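Local coordinates for RNA-binding protein RO60 (Deinococcus radiodurans, PDB 2NVO), which binds several small RNAs that accumulate during recovery from ultraviolet irradiation and contributes to the bacterium's resistance to that radiation, at residues H365-C377 and A433-P446. Numbering follows the deposited sequence.
Sequences HLLALDVSGSMTC and AQSVSFGGTDCAQP. Unlike the reference sequence in segment 433-446: Val-436 (reference Met). With CA (calcium ion), chain B.
Asp-370 and Thr-441 meet past the end of strand 364-369, and the aspartate is worth following outward. Its CB stands 3.8 Å from Thr-441 OG1. CG, anti to the backbone N (chi1 -169°), lies 3.1 Å from Thr-441 OG1, the side chains crossing at about a right angle. OD1 turns back on its own loop: Ser-372 N reaches it in an Asx turn, and Ser-372 OG donates to its syn lone pair at 2.6 Å. OD2 accepts a hydrogen bond from Thr-441 OG1, also at 2.6 Å, from above the carboxylate plane, accepts from a calcium-bound water and is hydrogen-bonded to Thr-464 OG1. This is the MIDAS-like site of the VWFA-like domain: Ser-372 OG, Ser-374 OG, two waters and Glu-467 hold the calcium ion, with Asp-370 behind them in the second shell. Thr-441, probably a metal ligand as in relatives, has OG1 5.9 Å from calcium here. Ser-372 CB sits over the centre of the Phe-438 ring, a CH-pi contact 3.6 Å from the centroid. Ser-435 N donates to Val-371 O (2.9 Å, 158° at the hydrogen), tying the two loops together. Back along the strand, Ala-368 CB presses tightly on Pro-446 CG at 3.5 Å.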
loop_
_atom_site.group_PDB
_atom_site.type_symbol
_atom_site.label_atom_id
_atom_site.label_comp_id
_atom_site.label_asym_id
_atom_site.label_seq_id
_atom_site.Cartn_x
_atom_site.Cartn_y
_atom_site.Cartn_z
ATOM N N HIS A 365 -8.157 -22.487 -1.616
ATOM C CA HIS A 365 -9.069 -21.367 -1.882
ATOM C C HIS A 365 -10.211 -21.810 -2.761
ATOM O O HIS A 365 -10.024 -22.637 -3.648
ATOM C CB HIS A 365 -8.309 -20.234 -2.611
ATOM C CG HIS A 365 -7.443 -19.408 -1.715
ATOM N ND1 HIS A 365 -7.568 -18.038 -1.615
ATOM C CD2 HIS A 365 -6.442 -19.756 -0.868
ATOM C CE1 HIS A 365 -6.688 -17.577 -0.744
ATOM N NE2 HIS A 365 -5.991 -18.601 -0.280
ATOM N N LEU A 366 -11.397 -21.245 -2.524
ATOM C CA LEU A 366 -12.494 -21.334 -3.469
ATOM C C LEU A 366 -12.858 -19.880 -3.786
ATOM O O LEU A 366 -13.233 -19.130 -2.888
ATOM C CB LEU A 366 -13.698 -22.042 -2.856
ATOM C CG LEU A 366 -14.899 -22.301 -3.758
ATOM C CD1 LEU A 366 -14.522 -23.154 -4.921
ATOM C CD2 LEU A 366 -16.075 -22.962 -2.994
ATOM N N LEU A 367 -12.721 -19.502 -5.048
ATOM C CA LEU A 367 -12.958 -18.111 -5.473
ATOM C C LEU A 367 -14.298 -18.105 -6.183
ATOM O O LEU A 367 -14.507 -18.873 -7.109
ATOM C CB LEU A 367 -11.847 -17.625 -6.416
ATOM C CG LEU A 367 -10.663 -16.805 -5.886
ATOM C CD1 LEU A 367 -9.961 -17.516 -4.743
ATOM C CD2 LEU A 367 -9.681 -16.457 -7.010
ATOM N N ALA A 368 -15.223 -17.291 -5.698
ATOM C CA ALA A 368 -16.549 -17.203 -6.293
ATOM C C ALA A 368 -16.664 -15.802 -6.922
ATOM O O ALA A 368 -16.645 -14.802 -6.218
ATOM C CB ALA A 368 -17.583 -17.406 -5.227
ATOM N N LEU A 369 -16.733 -15.773 -8.244
ATOM C CA LEU A 369 -16.743 -14.552 -9.024
ATOM C C LEU A 369 -18.158 -14.178 -9.441
ATOM O O LEU A 369 -18.898 -14.994 -9.976
ATOM C CB LEU A 369 -15.910 -14.741 -10.294
ATOM C CG LEU A 369 -14.407 -14.528 -10.246
ATOM C CD1 LEU A 369 -13.815 -14.987 -8.917
ATOM C CD2 LEU A 369 -13.703 -15.147 -11.441
ATOM N N ASP A 370 -18.508 -12.930 -9.172
ATOM C CA ASP A 370 -19.638 -12.273 -9.807
ATOM C C ASP A 370 -19.329 -12.256 -11.311
ATOM O O ASP A 370 -18.262 -11.792 -11.735
ATOM C CB ASP A 370 -19.759 -10.846 -9.223
ATOM C CG ASP A 370 -21.064 -10.139 -9.622
ATOM O OD1 ASP A 370 -21.488 -10.287 -10.777
ATOM O OD2 ASP A 370 -21.644 -9.432 -8.772
ATOM N N VAL A 371 -20.233 -12.786 -12.123
ATOM C CA VAL A 371 -20.010 -12.875 -13.568
ATOM C C VAL A 371 -21.029 -12.060 -14.373
ATOM O O VAL A 371 -21.147 -12.235 -15.577
ATOM C CB VAL A 371 -20.050 -14.363 -14.070
ATOM C CG1 VAL A 371 -18.898 -15.167 -13.466
ATOM C CG2 VAL A 371 -21.392 -15.011 -13.750
ATOM N N SER A 372 -21.762 -11.187 -13.701
ATOM C CA SER A 372 -22.792 -10.397 -14.374
ATOM C C SER A 372 -22.175 -9.234 -15.146
ATOM O O SER A 372 -21.002 -8.895 -14.941
ATOM C CB SER A 372 -23.790 -9.874 -13.353
ATOM O OG SER A 372 -23.148 -9.030 -12.416
ATOM N N GLY A 373 -22.980 -8.619 -16.020
ATOM C CA GLY A 373 -22.491 -7.605 -16.937
ATOM C C GLY A 373 -21.873 -6.357 -16.327
ATOM O O GLY A 373 -20.951 -5.764 -16.914
ATOM N N SER A 374 -22.363 -5.943 -15.166
ATOM C CA SER A 374 -21.829 -4.732 -14.556
ATOM C C SER A 374 -20.352 -4.907 -14.158
ATOM O O SER A 374 -19.641 -3.927 -13.986
ATOM C CB SER A 374 -22.664 -4.297 -13.355
ATOM O OG SER A 374 -22.555 -5.242 -12.298
ATOM N N MET A 375 -19.896 -6.158 -14.054
ATOM C CA MET A 375 -18.480 -6.417 -13.736
ATOM C C MET A 375 -17.569 -5.841 -14.827
ATOM O O MET A 375 -16.386 -5.648 -14.605
ATOM C CB MET A 375 -18.220 -7.928 -13.538
ATOM C CG MET A 375 -18.872 -8.498 -12.265
ATOM S SD MET A 375 -18.244 -7.832 -10.718
ATOM C CE MET A 375 -16.654 -8.709 -10.562
ATOM N N THR A 376 -18.127 -5.597 -16.014
ATOM C CA THR A 376 -17.356 -4.990 -17.108
ATOM C C THR A 376 -17.320 -3.444 -17.040
ATOM O O THR A 376 -16.721 -2.791 -17.906
ATOM C CB THR A 376 -17.844 -5.451 -18.511
ATOM O OG1 THR A 376 -19.134 -4.884 -18.789
ATOM C CG2 THR A 376 -17.915 -6.967 -18.577
ATOM N N CYS A 377 -17.920 -2.870 -15.998
ATOM C CA CYS A 377 -17.925 -1.409 -15.836
ATOM C C CYS A 377 -17.094 -0.984 -14.642
ATOM O O CYS A 377 -17.132 -1.635 -13.607
ATOM C CB CYS A 377 -19.366 -0.871 -15.661
ATOM S SG CYS A 377 -19.474 0.936 -15.284
ATOM N N ALA A 433 -15.315 -15.536 -16.984
ATOM C CA ALA A 433 -15.922 -14.869 -15.843
ATOM C C ALA A 433 -16.996 -13.856 -16.269
ATOM O O ALA A 433 -17.213 -12.856 -15.600
ATOM C CB ALA A 433 -14.857 -14.164 -15.033
ATOM N N GLN A 434 -17.644 -14.128 -17.392
ATOM C CA GLN A 434 -18.762 -13.310 -17.862
ATOM C C GLN A 434 -19.849 -14.240 -18.377
ATOM O O GLN A 434 -19.591 -15.170 -19.138
ATOM C CB GLN A 434 -18.311 -12.308 -18.945
ATOM C CG GLN A 434 -17.752 -11.002 -18.341
ATOM C CD GLN A 434 -18.810 -10.271 -17.519
ATOM O OE1 GLN A 434 -18.725 -10.157 -16.279
ATOM N NE2 GLN A 434 -19.835 -9.807 -18.202
ATOM N N SER A 435 -21.062 -14.019 -17.911
ATOM C CA SER A 435 -22.163 -14.860 -18.305
ATOM C C SER A 435 -23.395 -13.985 -18.441
ATOM O O SER A 435 -23.800 -13.322 -17.489
ATOM C CB SER A 435 -22.374 -15.965 -17.267
ATOM O OG SER A 435 -23.580 -16.657 -17.509
ATOM N N VAL A 436 -23.979 -13.985 -19.633
ATOM C CA VAL A 436 -25.221 -13.258 -19.911
ATOM C C VAL A 436 -26.343 -13.566 -18.915
ATOM O O VAL A 436 -27.108 -12.680 -18.539
ATOM C CB VAL A 436 -25.736 -13.556 -21.336
ATOM C CG1 VAL A 436 -26.988 -12.755 -21.617
ATOM C CG2 VAL A 436 -24.664 -13.252 -22.363
ATOM N N SER A 437 -26.455 -14.821 -18.494
ATOM C CA SER A 437 -27.421 -15.160 -17.463
ATOM C C SER A 437 -26.685 -15.378 -16.156
ATOM O O SER A 437 -25.698 -16.110 -16.091
ATOM C CB SER A 437 -28.254 -16.385 -17.853
ATOM O OG SER A 437 -27.487 -17.565 -17.764
ATOM N N PHE A 438 -27.152 -14.724 -15.111
ATOM C CA PHE A 438 -26.424 -14.733 -13.852
ATOM C C PHE A 438 -27.446 -14.806 -12.745
ATOM O O PHE A 438 -28.642 -14.648 -12.994
ATOM C CB PHE A 438 -25.567 -13.467 -13.734
ATOM C CG PHE A 438 -26.357 -12.198 -13.885
ATOM C CD1 PHE A 438 -27.008 -11.647 -12.805
ATOM C CD2 PHE A 438 -26.470 -11.581 -15.120
ATOM C CE1 PHE A 438 -27.752 -10.469 -12.936
ATOM C CE2 PHE A 438 -27.212 -10.404 -15.267
ATOM C CZ PHE A 438 -27.851 -9.848 -14.166
ATOM N N GLY A 439 -26.983 -15.053 -11.526
ATOM C CA GLY A 439 -27.840 -15.026 -10.360
ATOM C C GLY A 439 -27.334 -13.987 -9.385
ATOM O O GLY A 439 -26.342 -13.324 -9.645
ATOM N N GLY A 440 -28.021 -13.843 -8.264
ATOM C CA GLY A 440 -27.665 -12.866 -7.261
ATOM C C GLY A 440 -26.303 -13.194 -6.685
ATOM O O GLY A 440 -25.934 -14.361 -6.554
ATOM N N THR A 441 -25.545 -12.169 -6.334
ATOM C CA THR A 441 -24.227 -12.402 -5.761
ATOM C C THR A 441 -24.350 -12.711 -4.257
ATOM O O THR A 441 -24.159 -11.857 -3.413
ATOM C CB THR A 441 -23.269 -11.242 -6.058
ATOM O OG1 THR A 441 -23.089 -11.178 -7.480
ATOM C CG2 THR A 441 -21.914 -11.517 -5.399
ATOM N N ASP A 442 -24.665 -13.967 -3.944
ATOM C CA ASP A 442 -24.942 -14.363 -2.564
ATOM C C ASP A 442 -23.681 -14.936 -1.922
ATOM O O ASP A 442 -23.274 -16.048 -2.261
ATOM C CB ASP A 442 -26.044 -15.427 -2.567
ATOM C CG ASP A 442 -26.415 -15.914 -1.180
ATOM O OD1 ASP A 442 -25.791 -15.524 -0.177
ATOM O OD2 ASP A 442 -27.364 -16.714 -1.095
ATOM N N CYS A 443 -23.099 -14.195 -0.986
ATOM C CA CYS A 443 -21.814 -14.574 -0.416
ATOM C C CYS A 443 -21.909 -15.797 0.488
ATOM O O CYS A 443 -20.890 -16.316 0.908
ATOM C CB CYS A 443 -21.201 -13.418 0.375
ATOM S SG CYS A 443 -20.963 -11.851 -0.578
ATOM N N ALA A 444 -23.125 -16.232 0.820
ATOM C CA ALA A 444 -23.281 -17.440 1.624
ATOM C C ALA A 444 -23.172 -18.674 0.743
ATOM O O ALA A 444 -22.742 -19.748 1.180
ATOM C CB ALA A 444 -24.624 -17.433 2.361
ATOM N N GLN A 445 -23.546 -18.511 -0.510
ATOM C CA GLN A 445 -23.752 -19.633 -1.405
ATOM C C GLN A 445 -22.509 -20.504 -1.735
ATOM O O GLN A 445 -22.622 -21.736 -1.843
ATOM C CB GLN A 445 -24.452 -19.137 -2.670
ATOM C CG GLN A 445 -24.766 -20.229 -3.665
ATOM C CD GLN A 445 -25.636 -19.736 -4.801
ATOM O OE1 GLN A 445 -25.648 -18.544 -5.124
ATOM N NE2 GLN A 445 -26.375 -20.652 -5.412
ATOM N N PRO A 446 -21.324 -19.883 -1.895
ATOM C CA PRO A 446 -20.127 -20.701 -2.129
ATOM C C PRO A 446 -19.862 -21.617 -0.937
ATOM O O PRO A 446 -19.394 -22.742 -1.129
ATOM C CB PRO A 446 -18.987 -19.669 -2.224
ATOM C CG PRO A 446 -19.667 -18.368 -2.618
ATOM C CD PRO A 446 -21.029 -18.433 -1.911
HETATM CA CA CA B . -24.200 -6.928 -11.379
HETATM O O HOH W 1 -16.490 -11.019 -13.666
HETATM O O HOH W 2 -24.478 -11.325 -9.784
HETATM O O HOH W 3 -22.406 -7.144 -9.727
HETATM O O HOH W 4 -25.609 -8.712 -10.412
#